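Local coordinates for protein RNA-dependent RNA polymerase (Taggert virus, PDB 6DX3) that probably acts as a cysteine protease and deubiquitinase, through a viral OTU domain carried within the nairovirus polymerase protein, at residues A[37-49]-A[97-109]. Sequence-based numbering, arbitrary orientation.
Sequences DGNCLYHSLACGM and NEWGSSLEVNFFS
C40 has SG between its backbone N and carbonyl carbon (chi1 55°), which sets the sulfur at the rim of the W99 indole. SG lies 3.3 Å from W99 CZ3, near the ring plane, a Cys sulfur-aromatic contact at the edge. G38 CA takes one face of the same six-membered ring in a CH-pi contact, 4.0 Å from the centroid. G38 CA also makes a CA-H...O contact to N97 O, 3.3 Å away and nearly straight. L41 has CG anti to its backbone N (chi1 174°), and its two methyls part. CD1 packs on V105 CG2 at 3.6 Å, while CD2 lies close to G100 C and to S101 N and O. Further along, F108 meets L45 CD1 obliquely. The M49 and F108 side chains come from opposite directions, with M49 CG 3.7 Å from F108 CZ and SD also at the ring edge, a Met-aromatic contact.

The polar link is mostly water. The direct bond from G38 N to N97 OD1 is weak. Water 1 donates to G38 O and accepts from L41 N and G100 N, so three backbone groups of the two segments share it. Water 4 joins Y42 OH to E98 O. Y42 OH also touches E104 CG at 3.5 Å, and E104 OE1 is hydrogen-bonded to Y89 OH.

The axes of helices 40-49 and 102-109 run 33° apart, 10.9 Å at their closest, with the aliphatic side chains between. Helix 40-49 also packs on strand 150-156, where H150 touches C40 and Y151 touches L41. D37 OD1 accepts from N39 N in an Asx turn. The D37-G38-N39-C40 sequence, with C40 at the helix start and H150 beside it, is consistent with the catalytic cysteine region of an OTU-family papain-like protease.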
loop_
_atom_site.group_PDB
_atom_site.type_symbol
_atom_site.label_atom_id
_atom_site.label_comp_id
_atom_site.label_asym_id
_atom_site.label_seq_id
_atom_site.Cartn_x
_atom_site.Cartn_y
_atom_site.Cartn_z
ATOM N N ASP A 37 8.310 -12.246 4.129
ATOM C CA ASP A 37 7.340 -13.298 3.858
ATOM C C ASP A 37 6.260 -12.762 2.923
ATOM O O ASP A 37 6.312 -11.618 2.464
ATOM C CB ASP A 37 6.738 -13.840 5.159
ATOM C CG ASP A 37 6.187 -12.745 6.062
ATOM O OD1 ASP A 37 5.820 -11.658 5.566
ATOM O OD2 ASP A 37 6.128 -12.975 7.287
ATOM N N GLY A 38 5.271 -13.608 2.643
ATOM C CA GLY A 38 4.148 -13.216 1.814
ATOM C C GLY A 38 3.169 -12.254 2.456
ATOM O O GLY A 38 2.211 -11.845 1.792
ATOM N N ASN A 39 3.374 -11.880 3.719
ATOM C CA ASN A 39 2.500 -10.940 4.412
ATOM C C ASN A 39 3.054 -9.519 4.412
ATOM O O ASN A 39 2.481 -8.640 5.065
ATOM C CB ASN A 39 2.267 -11.403 5.855
ATOM C CG ASN A 39 1.686 -12.804 5.940
ATOM O OD1 ASN A 39 0.740 -13.146 5.231
ATOM N ND2 ASN A 39 2.256 -13.624 6.816
ATOM N N CYS A 40 4.140 -9.277 3.671
ATOM C CA CYS A 40 4.887 -8.026 3.783
ATOM C C CYS A 40 4.046 -6.799 3.444
ATOM O O CYS A 40 4.278 -5.722 4.007
ATOM C CB CYS A 40 6.115 -8.083 2.879
ATOM S SG CYS A 40 5.690 -8.449 1.169
ATOM N N LEU A 41 3.091 -6.920 2.519
ATOM C CA LEU A 41 2.214 -5.782 2.249
ATOM C C LEU A 41 1.438 -5.393 3.501
ATOM O O LEU A 41 1.371 -4.214 3.864
ATOM C CB LEU A 41 1.251 -6.091 1.102
ATOM C CG LEU A 41 0.220 -4.974 0.891
ATOM C CD1 LEU A 41 0.889 -3.710 0.358
ATOM C CD2 LEU A 41 -0.915 -5.404 -0.021
ATOM N N TYR A 42 0.862 -6.386 4.186
ATOM C CA TYR A 42 0.063 -6.111 5.375
ATOM C C TYR A 42 0.926 -5.661 6.546
ATOM O O TYR A 42 0.482 -4.842 7.358
ATOM C CB TYR A 42 -0.757 -7.347 5.739
ATOM C CG TYR A 42 -1.577 -7.857 4.576
ATOM C CD1 TYR A 42 -2.612 -7.093 4.053
ATOM C CD2 TYR A 42 -1.310 -9.087 3.991
ATOM C CE1 TYR A 42 -3.366 -7.541 2.985
ATOM C CE2 TYR A 42 -2.061 -9.547 2.920
ATOM C CZ TYR A 42 -3.088 -8.766 2.421
ATOM O OH TYR A 42 -3.842 -9.206 1.359
ATOM N N HIS A 43 2.151 -6.183 6.654
ATOM C CA HIS A 43 3.101 -5.673 7.640
ATOM C C HIS A 43 3.351 -4.184 7.430
ATOM O O HIS A 43 3.285 -3.389 8.376
ATOM C CB HIS A 43 4.423 -6.438 7.544
ATOM C CG HIS A 43 4.396 -7.799 8.167
ATOM N ND1 HIS A 43 4.256 -7.995 9.525
ATOM C CD2 HIS A 43 4.517 -9.030 7.621
ATOM C CE1 HIS A 43 4.282 -9.289 9.785
ATOM N NE2 HIS A 43 4.438 -9.939 8.647
ATOM N N SER A 44 3.648 -3.791 6.187
ATOM C CA SER A 44 3.994 -2.402 5.904
ATOM C C SER A 44 2.799 -1.475 6.068
ATOM O O SER A 44 2.965 -0.327 6.492
ATOM C CB SER A 44 4.571 -2.286 4.493
ATOM O OG SER A 44 3.756 -2.974 3.562
ATOM N N LEU A 45 1.594 -1.947 5.740
ATOM C CA LEU A 45 0.398 -1.157 6.008
ATOM C C LEU A 45 0.144 -1.033 7.508
ATOM O O LEU A 45 -0.280 0.027 7.985
ATOM C CB LEU A 45 -0.808 -1.775 5.304
ATOM C CG LEU A 45 -0.826 -1.636 3.780
ATOM C CD1 LEU A 45 -2.036 -2.342 3.187
ATOM C CD2 LEU A 45 -0.805 -0.172 3.381
ATOM N N ALA A 46 0.396 -2.101 8.269
ATOM C CA ALA A 46 0.274 -2.004 9.721
ATOM C C ALA A 46 1.321 -1.064 10.301
ATOM O O ALA A 46 1.064 -0.392 11.308
ATOM C CB ALA A 46 0.396 -3.386 10.365
ATOM N N CYS A 47 2.501 -1.000 9.679
ATOM C CA CYS A 47 3.547 -0.102 10.151
ATOM C C CYS A 47 3.120 1.354 10.043
ATOM O O CYS A 47 3.534 2.187 10.858
ATOM C CB CYS A 47 4.837 -0.341 9.363
ATOM S SG CYS A 47 6.301 0.470 10.043
ATOM N N GLY A 48 2.292 1.682 9.051
ATOM C CA GLY A 48 1.787 3.032 8.915
ATOM C C GLY A 48 0.579 3.362 9.762
ATOM O O GLY A 48 0.258 4.543 9.918
ATOM N N MET A 49 -0.095 2.352 10.313
ATOM C CA MET A 49 -1.314 2.549 11.085
ATOM C C MET A 49 -1.143 2.335 12.581
ATOM O O MET A 49 -1.913 2.901 13.360
ATOM C CB MET A 49 -2.418 1.607 10.589
ATOM C CG MET A 49 -2.847 1.833 9.148
ATOM S SD MET A 49 -3.891 3.287 8.938
ATOM C CE MET A 49 -5.320 2.826 9.909
ATOM N N ASN A 97 0.187 -16.398 4.050
ATOM C CA ASN A 97 1.432 -16.009 3.384
ATOM C C ASN A 97 1.242 -15.722 1.898
ATOM O O ASN A 97 2.197 -15.818 1.120
ATOM C CB ASN A 97 2.522 -17.067 3.577
ATOM C CG ASN A 97 3.359 -16.820 4.811
ATOM O OD1 ASN A 97 4.154 -15.879 4.856
ATOM N ND2 ASN A 97 3.186 -17.662 5.822
ATOM N N GLU A 98 0.033 -15.361 1.484
ATOM C CA GLU A 98 -0.247 -15.049 0.090
ATOM C C GLU A 98 0.059 -13.584 -0.193
ATOM O O GLU A 98 -0.253 -12.702 0.612
ATOM C CB GLU A 98 -1.705 -15.365 -0.243
ATOM C CG GLU A 98 -2.097 -15.096 -1.687
ATOM C CD GLU A 98 -1.562 -16.136 -2.657
ATOM O OE1 GLU A 98 -1.014 -17.166 -2.207
ATOM O OE2 GLU A 98 -1.692 -15.918 -3.878
ATOM N N TRP A 99 0.670 -13.337 -1.349
ATOM C CA TRP A 99 1.133 -12.000 -1.701
ATOM C C TRP A 99 -0.024 -11.011 -1.789
ATOM O O TRP A 99 -1.012 -11.252 -2.491
ATOM C CB TRP A 99 1.871 -12.044 -3.036
ATOM C CG TRP A 99 3.211 -12.688 -2.966
ATOM C CD1 TRP A 99 3.586 -13.868 -3.540
ATOM C CD2 TRP A 99 4.365 -12.186 -2.287
ATOM N NE1 TRP A 99 4.906 -14.129 -3.258
ATOM C CE2 TRP A 99 5.405 -13.110 -2.490
ATOM C CE3 TRP A 99 4.620 -11.043 -1.527
ATOM C CZ2 TRP A 99 6.677 -12.924 -1.966
ATOM C CZ3 TRP A 99 5.883 -10.868 -1.005
ATOM C CH2 TRP A 99 6.894 -11.800 -1.223
ATOM N N GLY A 100 0.103 -9.888 -1.073
ATOM C CA GLY A 100 -0.796 -8.773 -1.282
ATOM C C GLY A 100 -0.361 -7.901 -2.451
ATOM O O GLY A 100 0.792 -7.929 -2.880
ATOM N N SER A 101 -1.301 -7.116 -2.974
ATOM C CA SER A 101 -1.051 -6.321 -4.173
ATOM C C SER A 101 -1.736 -4.966 -4.019
ATOM O O SER A 101 -2.308 -4.651 -2.971
ATOM C CB SER A 101 -1.525 -7.067 -5.429
ATOM O OG SER A 101 -2.943 -7.118 -5.483
ATOM N N SER A 102 -1.693 -4.163 -5.086
ATOM C CA SER A 102 -2.240 -2.809 -5.025
ATOM C C SER A 102 -3.752 -2.807 -4.833
ATOM O O SER A 102 -4.300 -1.855 -4.266
ATOM C CB SER A 102 -1.863 -2.034 -6.291
ATOM O OG SER A 102 -2.530 -2.555 -7.430
ATOM N N LEU A 103 -4.445 -3.851 -5.293
ATOM C CA LEU A 103 -5.892 -3.904 -5.104
ATOM C C LEU A 103 -6.257 -4.032 -3.631
ATOM O O LEU A 103 -7.283 -3.495 -3.201
ATOM C CB LEU A 103 -6.491 -5.061 -5.905
ATOM C CG LEU A 103 -7.993 -5.297 -5.716
ATOM C CD1 LEU A 103 -8.784 -4.037 -6.040
ATOM C CD2 LEU A 103 -8.463 -6.461 -6.575
ATOM N N GLU A 104 -5.438 -4.736 -2.848
ATOM C CA GLU A 104 -5.680 -4.813 -1.411
ATOM C C GLU A 104 -5.398 -3.480 -0.732
ATOM O O GLU A 104 -6.074 -3.126 0.244
ATOM C CB GLU A 104 -4.828 -5.922 -0.791
ATOM C CG GLU A 104 -5.248 -7.338 -1.183
ATOM C CD GLU A 104 -4.952 -7.661 -2.639
ATOM O OE1 GLU A 104 -5.882 -7.577 -3.469
ATOM O OE2 GLU A 104 -3.792 -7.990 -2.953
ATOM N N VAL A 105 -4.407 -2.732 -1.222
ATOM C CA VAL A 105 -4.222 -1.361 -0.754
ATOM C C VAL A 105 -5.442 -0.523 -1.104
ATOM O O VAL A 105 -5.916 0.284 -0.294
ATOM C CB VAL A 105 -2.940 -0.754 -1.351
ATOM C CG1 VAL A 105 -2.817 0.701 -0.934
ATOM C CG2 VAL A 105 -1.717 -1.546 -0.938
ATOM N N ASN A 106 -5.960 -0.697 -2.323
ATOM C CA ASN A 106 -7.165 0.002 -2.752
ATOM C C ASN A 106 -8.294 -0.186 -1.747
ATOM O O ASN A 106 -8.892 0.787 -1.274
ATOM C CB ASN A 106 -7.576 -0.503 -4.141
ATOM C CG ASN A 106 -8.588 0.399 -4.826
ATOM O OD1 ASN A 106 -9.451 0.997 -4.180
ATOM N ND2 ASN A 106 -8.493 0.491 -6.150
ATOM N N PHE A 107 -8.581 -1.440 -1.388
ATOM C CA PHE A 107 -9.692 -1.714 -0.480
ATOM C C PHE A 107 -9.424 -1.176 0.921
ATOM O O PHE A 107 -10.326 -0.621 1.559
ATOM C CB PHE A 107 -9.973 -3.216 -0.438
ATOM C CG PHE A 107 -10.767 -3.708 -1.613
ATOM C CD1 PHE A 107 -11.873 -3.004 -2.058
ATOM C CD2 PHE A 107 -10.400 -4.867 -2.279
ATOM C CE1 PHE A 107 -12.607 -3.449 -3.143
ATOM C CE2 PHE A 107 -11.130 -5.319 -3.367
ATOM C CZ PHE A 107 -12.233 -4.610 -3.799
ATOM N N PHE A 108 -8.195 -1.329 1.423
ATOM C CA PHE A 108 -7.900 -0.852 2.771
ATOM C C PHE A 108 -8.000 0.666 2.857
ATOM O O PHE A 108 -8.503 1.205 3.851
ATOM C CB PHE A 108 -6.513 -1.317 3.211
ATOM C CG PHE A 108 -6.115 -0.818 4.572
ATOM C CD1 PHE A 108 -6.634 -1.400 5.717
ATOM C CD2 PHE A 108 -5.223 0.235 4.706
ATOM C CE1 PHE A 108 -6.271 -0.940 6.970
ATOM C CE2 PHE A 108 -4.857 0.698 5.958
ATOM C CZ PHE A 108 -5.379 0.110 7.090
ATOM N N SER A 109 -7.520 1.369 1.829
ATOM C CA SER A 109 -7.604 2.826 1.816
ATOM C C SER A 109 -9.053 3.293 1.854
ATOM O O SER A 109 -9.372 4.296 2.505
ATOM C CB SER A 109 -6.895 3.378 0.579
ATOM O OG SER A 109 -7.497 2.882 -0.605
HETATM O O HOH W 1 2.221 -9.149 1.007
HETATM O O HOH W 2 -0.892 -12.752 3.515
HETATM O O HOH W 3 -1.748 -14.688 5.984
HETATM O O HOH W 4 -3.244 -12.008 0.422
#